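Local coordinates for protein putative phosphohistidine phosphatase SixA (Agrobacterium tumefaciens, PDB 2RFL) that probably acts as a phosphohistidine phosphatase of the histidine phosphatase superfamily, removing phosphate from phosphorylated substrates, at residues V11-H16 / P117-T122; L57-T62 / D82-D87; E95-L100 / V110-H115. All coordinates share one frame; numbering follows the deposited sequence. Where two conformers were deposited one is given.

How the interactions relate
All three contacts belong to the central mixed sheet of an alpha-beta-alpha sandwich, in which strands 82-85, 57-60, 109-114 and 10-15 lie side by side in that order and run parallel. Interaction 2 joins edge strand 82-85 to 57-60. Interaction 1 sets helix 118-127 on strand 10-15, and interaction 3 sets Y97 and L100 on strand 109-114; their centres are about 6 Å apart and Y12 N meets V110 O at 2.8 Å. The centre of interaction 2 is about 13 Å from that of interaction 1 and about 10 Å from that of interaction 3. Interaction 1 spans the chain around the other two, which follow in series. The ends of strands 10-15 and 109-114 bring H16 and H115 ring to ring, consistent with the family's active site.

Interaction 1: V11-H16 / P117-T122; sequences VYLLRH and PTMEAT
In the alpha-beta-alpha sandwich of the histidine phosphatases, helix 118-127 packs on the sheet over strand 10-15, running almost antiparallel to it: the axes of 11-15 and 118-122 make an angle of 152° and come within 9.0 Å. No hydrogen bond joins the two segments, so the contact is apolar packing, and M119, a selenomethionine, carries most of it.

From its CB, which points toward the strand, the M119 chain leaves with CG anti to the backbone N (chi1 -161°), and M119 CG passes R15 N at 4.4 Å. Bends at both chi2 and chi3 then fold the chain back on itself. The first brings SE against L13, whose CD2 lies 3.8 Å from M119 SE, with L13 CB equally near, so the selenium sits against both the root and the tip of the leucine, the two chains crossing obliquely. The second bend turns CE to the backbone, M119 CE lying 3.8 Å from L14 O. L13 can reach out because its CG is anti to the carbonyl carbon. L13 CD2 also meets T122 CG2 at 4.2 Å, these chains likewise crossing obliquely.

Of the other neighbours, R15 sends its NH1 to the carbonyl of F140, and the L13 side chain also touches L148 of the neighbouring strand 145-149. T122 OG1, anti to its carbonyl carbon, accepts from the backbone N of Y97, so the hydroxyl both receives and gives. T122 OG1 donates to T118 O over a very short 2.5 Å, arriving 27° above the carbonyl plane, while T122 N holds the same oxygen at 3.0 Å.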
# COMPACT_ATOMS: atom_id res chain seq x y z
N VAL A 11 7.81 -0.50 6.48
CA VAL A 11 6.41 -0.43 6.07
C VAL A 11 6.24 0.08 4.64
O VAL A 11 6.65 1.18 4.30
CB VAL A 11 5.59 0.51 7.00
CG1 VAL A 11 4.25 0.90 6.40
CG2 VAL A 11 5.33 -0.15 8.32
N TYR A 12 5.62 -0.74 3.81
CA TYR A 12 5.19 -0.28 2.49
C TYR A 12 3.70 -0.05 2.52
O TYR A 12 2.93 -0.89 3.04
CB TYR A 12 5.52 -1.32 1.43
CG TYR A 12 6.98 -1.75 1.35
CD1 TYR A 12 7.39 -2.98 1.88
CD2 TYR A 12 7.95 -0.94 0.70
CE1 TYR A 12 8.73 -3.39 1.78
CE2 TYR A 12 9.29 -1.34 0.58
CZ TYR A 12 9.67 -2.56 1.13
OH TYR A 12 10.98 -2.97 1.04
N LEU A 13 3.31 1.11 1.98
CA LEU A 13 1.92 1.54 1.84
C LEU A 13 1.53 1.82 0.40
O LEU A 13 1.92 2.87 -0.18
CB LEU A 13 1.68 2.84 2.63
CG LEU A 13 1.92 2.98 4.12
CD1 LEU A 13 1.61 4.41 4.47
CD2 LEU A 13 1.02 2.06 4.86
N LEU A 14 0.69 0.93 -0.12
CA LEU A 14 0.30 0.86 -1.52
C LEU A 14 -1.20 1.11 -1.72
O LEU A 14 -2.07 0.36 -1.27
CB LEU A 14 0.70 -0.52 -2.15
CG LEU A 14 0.31 -0.82 -3.63
CD1 LEU A 14 0.91 0.18 -4.65
CD2 LEU A 14 0.61 -2.27 -4.08
N ARG A 15 -1.52 2.18 -2.44
CA ARG A 15 -2.89 2.38 -2.82
C ARG A 15 -3.12 1.56 -4.08
O ARG A 15 -2.22 1.42 -4.90
CB ARG A 15 -3.22 3.84 -3.02
CG ARG A 15 -4.72 4.05 -3.27
CD ARG A 15 -5.18 5.48 -3.13
NE ARG A 15 -6.52 5.58 -3.66
CZ ARG A 15 -6.98 6.66 -4.29
NH1 ARG A 15 -6.22 7.75 -4.41
NH2 ARG A 15 -8.21 6.66 -4.80
N HIS A 16 -4.32 0.98 -4.18
CA HIS A 16 -4.70 0.16 -5.31
C HIS A 16 -4.61 1.04 -6.56
O HIS A 16 -4.70 2.28 -6.47
CB HIS A 16 -6.11 -0.43 -5.12
CG HIS A 16 -7.20 0.60 -5.14
ND1 HIS A 16 -7.68 1.15 -6.32
CD2 HIS A 16 -7.86 1.22 -4.14
CE1 HIS A 16 -8.60 2.06 -6.03
NE2 HIS A 16 -8.73 2.11 -4.72
N PRO A 117 -9.92 6.69 2.32
CA PRO A 117 -9.07 7.59 3.10
C PRO A 117 -8.15 6.84 4.05
O PRO A 117 -7.18 7.43 4.53
CB PRO A 117 -10.06 8.39 3.96
CG PRO A 117 -11.35 7.88 3.73
CD PRO A 117 -11.31 6.73 2.81
N THR A 118 -8.47 5.58 4.36
CA THR A 118 -7.68 4.81 5.31
C THR A 118 -6.18 4.76 5.01
O THR A 118 -5.38 4.83 5.91
CB THR A 118 -8.23 3.40 5.41
OG1 THR A 118 -9.63 3.45 5.18
CG2 THR A 118 -7.94 2.80 6.80
N MSE A 119 -5.81 4.62 3.75
CA MSE A 119 -4.40 4.55 3.37
C MSE A 119 -3.68 5.89 3.67
O MSE A 119 -2.66 5.90 4.37
CB MSE A 119 -4.23 4.11 1.89
CG MSE A 119 -2.82 3.56 1.52
SE MSE A 119 -2.09 2.10 2.68
CE MSE A 119 -3.38 0.68 2.27
N GLU A 120 -4.22 6.98 3.13
CA GLU A 120 -3.74 8.35 3.42
C GLU A 120 -3.70 8.62 4.93
O GLU A 120 -2.72 9.18 5.42
CB GLU A 120 -4.58 9.43 2.69
CG GLU A 120 -3.80 10.73 2.39
CD GLU A 120 -4.53 11.73 1.44
OE1 GLU A 120 -5.24 11.29 0.50
OE2 GLU A 120 -4.40 12.96 1.65
N ALA A 121 -4.73 8.20 5.67
CA ALA A 121 -4.73 8.40 7.13
C ALA A 121 -3.61 7.65 7.88
O ALA A 121 -3.01 8.18 8.80
CB ALA A 121 -6.07 8.05 7.71
N THR A 122 -3.33 6.44 7.45
CA THR A 122 -2.22 5.67 7.94
C THR A 122 -0.86 6.32 7.76
O THR A 122 -0.04 6.32 8.68
CB THR A 122 -2.24 4.29 7.29
OG1 THR A 122 -3.61 3.82 7.28
CG2 THR A 122 -1.36 3.33 8.06

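Interaction 2: L57-T62 / D82-D87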
# COMPACT_ATOMS: atom_id res chain seq x y z
N LEU A 57 5.73 -10.03 3.91
CA LEU A 57 4.27 -10.22 3.97
C LEU A 57 3.46 -9.08 3.29
O LEU A 57 3.72 -7.89 3.53
CB LEU A 57 3.85 -10.39 5.44
CG LEU A 57 2.34 -10.33 5.72
CD1 LEU A 57 1.55 -11.57 5.31
CD2 LEU A 57 2.15 -10.01 7.19
N ILE A 58 2.50 -9.46 2.45
CA ILE A 58 1.53 -8.54 1.84
C ILE A 58 0.13 -8.73 2.41
O ILE A 58 -0.44 -9.81 2.24
CB ILE A 58 1.40 -8.73 0.30
CG1 ILE A 58 2.73 -8.46 -0.41
CG2 ILE A 58 0.31 -7.82 -0.28
CD1 ILE A 58 2.83 -9.08 -1.77
N LEU A 59 -0.42 -7.68 3.04
CA LEU A 59 -1.83 -7.66 3.51
C LEU A 59 -2.69 -6.79 2.60
O LEU A 59 -2.43 -5.61 2.40
CB LEU A 59 -1.93 -7.16 4.94
CG LEU A 59 -1.12 -7.86 6.03
CD1 LEU A 59 -1.25 -7.23 7.43
CD2 LEU A 59 -1.50 -9.34 5.99
N SER A 60 -3.72 -7.38 2.02
CA SER A 60 -4.51 -6.69 0.99
C SER A 60 -5.99 -6.82 1.26
O SER A 60 -6.41 -7.84 1.78
CB SER A 60 -4.23 -7.29 -0.39
OG SER A 60 -5.07 -6.75 -1.43
N SER A 61 -6.75 -5.80 0.88
CA SER A 61 -8.19 -5.91 0.67
C SER A 61 -8.51 -7.12 -0.22
O SER A 61 -7.72 -7.54 -1.10
CB SER A 61 -8.75 -4.60 0.05
OG SER A 61 -10.16 -4.60 -0.24
N THR A 62 -9.68 -7.68 0.00
CA THR A 62 -10.18 -8.71 -0.83
C THR A 62 -10.81 -8.09 -2.07
O THR A 62 -11.11 -8.82 -3.00
CB THR A 62 -11.21 -9.55 -0.07
OG1 THR A 62 -12.05 -8.67 0.67
CG2 THR A 62 -10.51 -10.47 0.88
N ASP A 82 4.63 -13.80 0.92
CA ASP A 82 3.44 -14.11 1.69
C ASP A 82 2.34 -13.14 1.48
O ASP A 82 2.52 -11.99 1.69
CB ASP A 82 3.76 -14.04 3.15
CG ASP A 82 4.25 -15.31 3.68
OD1 ASP A 82 3.44 -16.16 3.93
OD2 ASP A 82 5.42 -15.49 3.91
N ILE A 83 1.17 -13.61 1.11
CA ILE A 83 0.05 -12.69 0.94
C ILE A 83 -1.24 -13.17 1.62
O ILE A 83 -1.65 -14.33 1.51
CB ILE A 83 -0.17 -12.22 -0.53
CG1 ILE A 83 -1.33 -12.94 -1.22
CG2 ILE A 83 1.09 -12.29 -1.36
CD1 ILE A 83 -0.94 -14.24 -1.92
N VAL A 84 -1.87 -12.26 2.34
CA VAL A 84 -3.12 -12.55 3.02
C VAL A 84 -4.21 -11.53 2.70
O VAL A 84 -3.98 -10.31 2.66
CB VAL A 84 -2.93 -12.61 4.51
CG1 VAL A 84 -2.16 -13.86 4.89
CG2 VAL A 84 -2.21 -11.35 4.90
N TYR A 85 -5.40 -12.08 2.52
CA TYR A 85 -6.56 -11.31 2.17
C TYR A 85 -7.57 -11.14 3.31
O TYR A 85 -7.97 -12.08 3.96
CB TYR A 85 -7.19 -11.92 0.95
CG TYR A 85 -6.31 -11.80 -0.25
CD1 TYR A 85 -6.21 -10.59 -0.92
CD2 TYR A 85 -5.54 -12.88 -0.70
CE1 TYR A 85 -5.40 -10.46 -2.04
CE2 TYR A 85 -4.73 -12.76 -1.82
CZ TYR A 85 -4.66 -11.55 -2.48
OH TYR A 85 -3.88 -11.40 -3.58
N ILE A 86 -7.98 -9.89 3.51
CA ILE A 86 -8.63 -9.45 4.69
C ILE A 86 -9.76 -8.57 4.22
O ILE A 86 -9.52 -7.41 3.84
CB ILE A 86 -7.63 -8.63 5.53
CG1 ILE A 86 -6.40 -9.50 5.90
CG2 ILE A 86 -8.33 -7.94 6.75
CD1 ILE A 86 -5.47 -8.90 6.85
N ASP A 87 -10.98 -9.12 4.23
CA ASP A 87 -12.19 -8.42 3.77
C ASP A 87 -12.37 -7.08 4.50
O ASP A 87 -12.77 -6.08 3.88
CB ASP A 87 -13.45 -9.29 3.99
CG ASP A 87 -13.70 -10.34 2.86
OD1 ASP A 87 -13.79 -10.03 1.66
OD2 ASP A 87 -13.89 -11.51 3.22
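A chi1 of 43° puts T62 OG1 in the crowded position between its backbone N and carbonyl carbon, and D87, with CG anti to its own carbonyl carbon (chi1 -82°), swings its carboxylate back across the gap. There T62 OG1 donates to D87 OD1 at 2.4 Å, a very short bond that meets the carboxylate from about 40° above its plane.

This bond closes the C-terminal end of a parallel strand pair, 57-60 with 82-85, joined through helix 64-77 in a beta-alpha-beta crossover. Four backbone bonds, nearly along their C=O axes, alternate in direction between the strands. The first, I58 N to D82 O, is 2.6 Å. V84 N to I58 O and S60 N to V84 O follow, and I86 N to S60 O ends the series at 3.1 Å. On the face of I58 and S60, the I58 and I83 chains lie side by side, with I58 CD1 3.7 Å from I83 CG2. On the other face L57 crosses V84 at about a right angle, L57 CD1 being 3.8 Å from V84 CG2. The Y85 ring presents its edge to the S61 carbonyl, CD1 to S61 O being 3.4 Å, while R67 makes a cation-pi contact with the ring. S61 OG, bonded to H115 NE2, ties the end of strand 57-60 to the probable active site.

An acceptor role fits an ionised D87, and so unusually tight a donated bond may lower its pKa.

Interaction 3: E95-L100 / V110-H115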
# COMPACT_ATOMS: atom_id res chain seq x y z
N GLU A 95 -9.98 4.31 11.18
CA GLU A 95 -9.46 5.41 10.41
C GLU A 95 -8.13 5.04 9.78
O GLU A 95 -7.71 5.66 8.79
CB GLU A 95 -9.36 6.69 11.25
CG GLU A 95 -8.69 6.47 12.61
CD GLU A 95 -8.78 7.68 13.51
OE1 GLU A 95 -8.44 8.77 12.99
OE2 GLU A 95 -9.16 7.52 14.71
N THR A 96 -7.47 4.03 10.34
CA THR A 96 -6.14 3.62 9.86
C THR A 96 -5.93 2.09 9.73
O THR A 96 -6.81 1.28 10.03
CB THR A 96 -4.99 4.28 10.65
OG1 THR A 96 -4.90 3.69 11.94
CG2 THR A 96 -5.24 5.78 10.79
N TYR A 97 -4.79 1.74 9.18
CA TYR A 97 -4.40 0.34 9.14
C TYR A 97 -3.27 0.06 10.15
O TYR A 97 -2.63 -0.98 10.08
CB TYR A 97 -3.99 -0.07 7.73
CG TYR A 97 -5.06 -0.03 6.65
CD1 TYR A 97 -6.28 -0.75 6.77
CD2 TYR A 97 -4.83 0.70 5.50
CE1 TYR A 97 -7.24 -0.70 5.75
CE2 TYR A 97 -5.73 0.73 4.48
CZ TYR A 97 -6.93 0.04 4.58
OH TYR A 97 -7.80 0.14 3.49
N LEU A 98 -3.01 0.99 11.05
CA LEU A 98 -1.87 0.88 11.99
C LEU A 98 -1.78 -0.43 12.83
O LEU A 98 -0.73 -0.89 13.19
CB LEU A 98 -1.84 2.11 12.91
CG LEU A 98 -0.89 3.18 12.39
CD1 LEU A 98 -1.30 4.55 12.87
CD2 LEU A 98 0.55 2.91 12.80
N SER A 99 -2.92 -0.99 13.17
CA SER A 99 -3.00 -2.19 13.94
C SER A 99 -2.58 -3.42 13.13
O SER A 99 -1.92 -4.32 13.65
CB SER A 99 -4.41 -2.32 14.44
OG SER A 99 -4.67 -1.23 15.31
N LEU A 100 -2.92 -3.46 11.85
CA LEU A 100 -2.39 -4.49 10.96
C LEU A 100 -0.85 -4.53 10.87
O LEU A 100 -0.22 -5.60 10.82
CB LEU A 100 -2.96 -4.28 9.59
CG LEU A 100 -4.43 -4.59 9.46
CD1 LEU A 100 -4.69 -4.73 8.01
CD2 LEU A 100 -4.73 -5.88 10.16
N VAL A 110 6.69 -5.30 5.82
CA VAL A 110 5.30 -5.56 5.55
C VAL A 110 4.66 -4.48 4.69
O VAL A 110 4.92 -3.29 4.85
CB VAL A 110 4.49 -5.87 6.86
CG1 VAL A 110 4.84 -4.87 7.90
CG2 VAL A 110 2.98 -5.84 6.61
N MSE A 111 3.83 -4.94 3.77
CA MSE A 111 3.17 -4.09 2.82
C MSE A 111 1.67 -4.24 2.94
O MSE A 111 1.13 -5.35 2.91
CB MSE A 111 3.58 -4.45 1.41
CG MSE A 111 2.75 -3.73 0.40
SE MSE A 111 3.55 -3.67 -1.32
CE MSE A 111 2.63 -5.17 -2.25
N LEU A 112 1.01 -3.10 3.05
CA LEU A 112 -0.43 -3.08 3.06
C LEU A 112 -0.96 -2.66 1.70
O LEU A 112 -0.45 -1.73 1.12
CB LEU A 112 -0.96 -2.17 4.19
CG LEU A 112 -0.57 -2.49 5.64
CD1 LEU A 112 -1.57 -1.73 6.43
CD2 LEU A 112 -0.57 -3.99 6.12
N VAL A 113 -2.00 -3.34 1.21
CA VAL A 113 -2.69 -2.97 -0.05
C VAL A 113 -4.20 -2.71 0.21
O VAL A 113 -5.01 -3.62 0.30
CB VAL A 113 -2.47 -4.05 -1.17
CG1 VAL A 113 -3.14 -3.65 -2.54
CG2 VAL A 113 -1.00 -4.35 -1.36
N GLY A 114 -4.56 -1.44 0.32
CA GLY A 114 -5.96 -1.04 0.58
C GLY A 114 -6.27 0.30 -0.04
O GLY A 114 -5.68 0.67 -1.06
N HIS A 115 -7.18 1.03 0.60
CA HIS A 115 -7.90 2.15 -0.03
C HIS A 115 -7.81 3.43 0.79
O HIS A 115 -7.65 3.38 2.01
CB HIS A 115 -9.42 1.87 -0.20
CG HIS A 115 -9.77 0.46 -0.54
ND1 HIS A 115 -10.44 0.12 -1.69
CD2 HIS A 115 -9.63 -0.70 0.15
CE1 HIS A 115 -10.67 -1.18 -1.72
NE2 HIS A 115 -10.18 -1.70 -0.61
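Ahead of the helix, T96 forms an ST turn: T96 OG1 receives the backbone N of L98 in a weak bond of 3.4 Å that spans the entry to residues 98-100. Y97, at the N-cap position, then directs its side chain toward strand 109-114. Its CG is anti to the carbonyl carbon (chi1 -65°), so the ring runs past L112 in the opposite direction to the leucine. Packing is tight at the root, where Y97 CB lies 3.2 Å from L112 CD1; the same methyl is 3.9 Å from Y97 CG and approaches the ring obliquely.

The phenol tip reaches the end of the strand. H115 N donates to Y97 OH at 3.1 Å along an almost straight line, 174° at the hydrogen. The hydroxyl is also bonded to M89 O, a carbonyl that can only accept, so the tyrosine proton goes there and its oxygen is gripped from two directions. Beside this bond Y97 OH comes within 3.6 Å of G114 CA, where the residue has no side chain to intervene.

The end of strand 109-114, with H115 just after it, matches the histidine-bearing loop that follows a central strand in the histidine phosphatase fold. The H115 ring meets the rings of H16 and Y90, each at about 60°, and R65 lies against it, an arrangement consistent with the family's active site. Y97 OH sits in the plane of the imidazole at its edge, 3.9 Å from H115 CD2, and S61 OG bonds to NE2; the tyrosine would then sit in a second shell, its hydroxyl bonded to the H115 backbone while the serine holds the ring.

Three residues after Y97, L100 CB rests on the other branch of L112, 4.2 Å from L112 CD2.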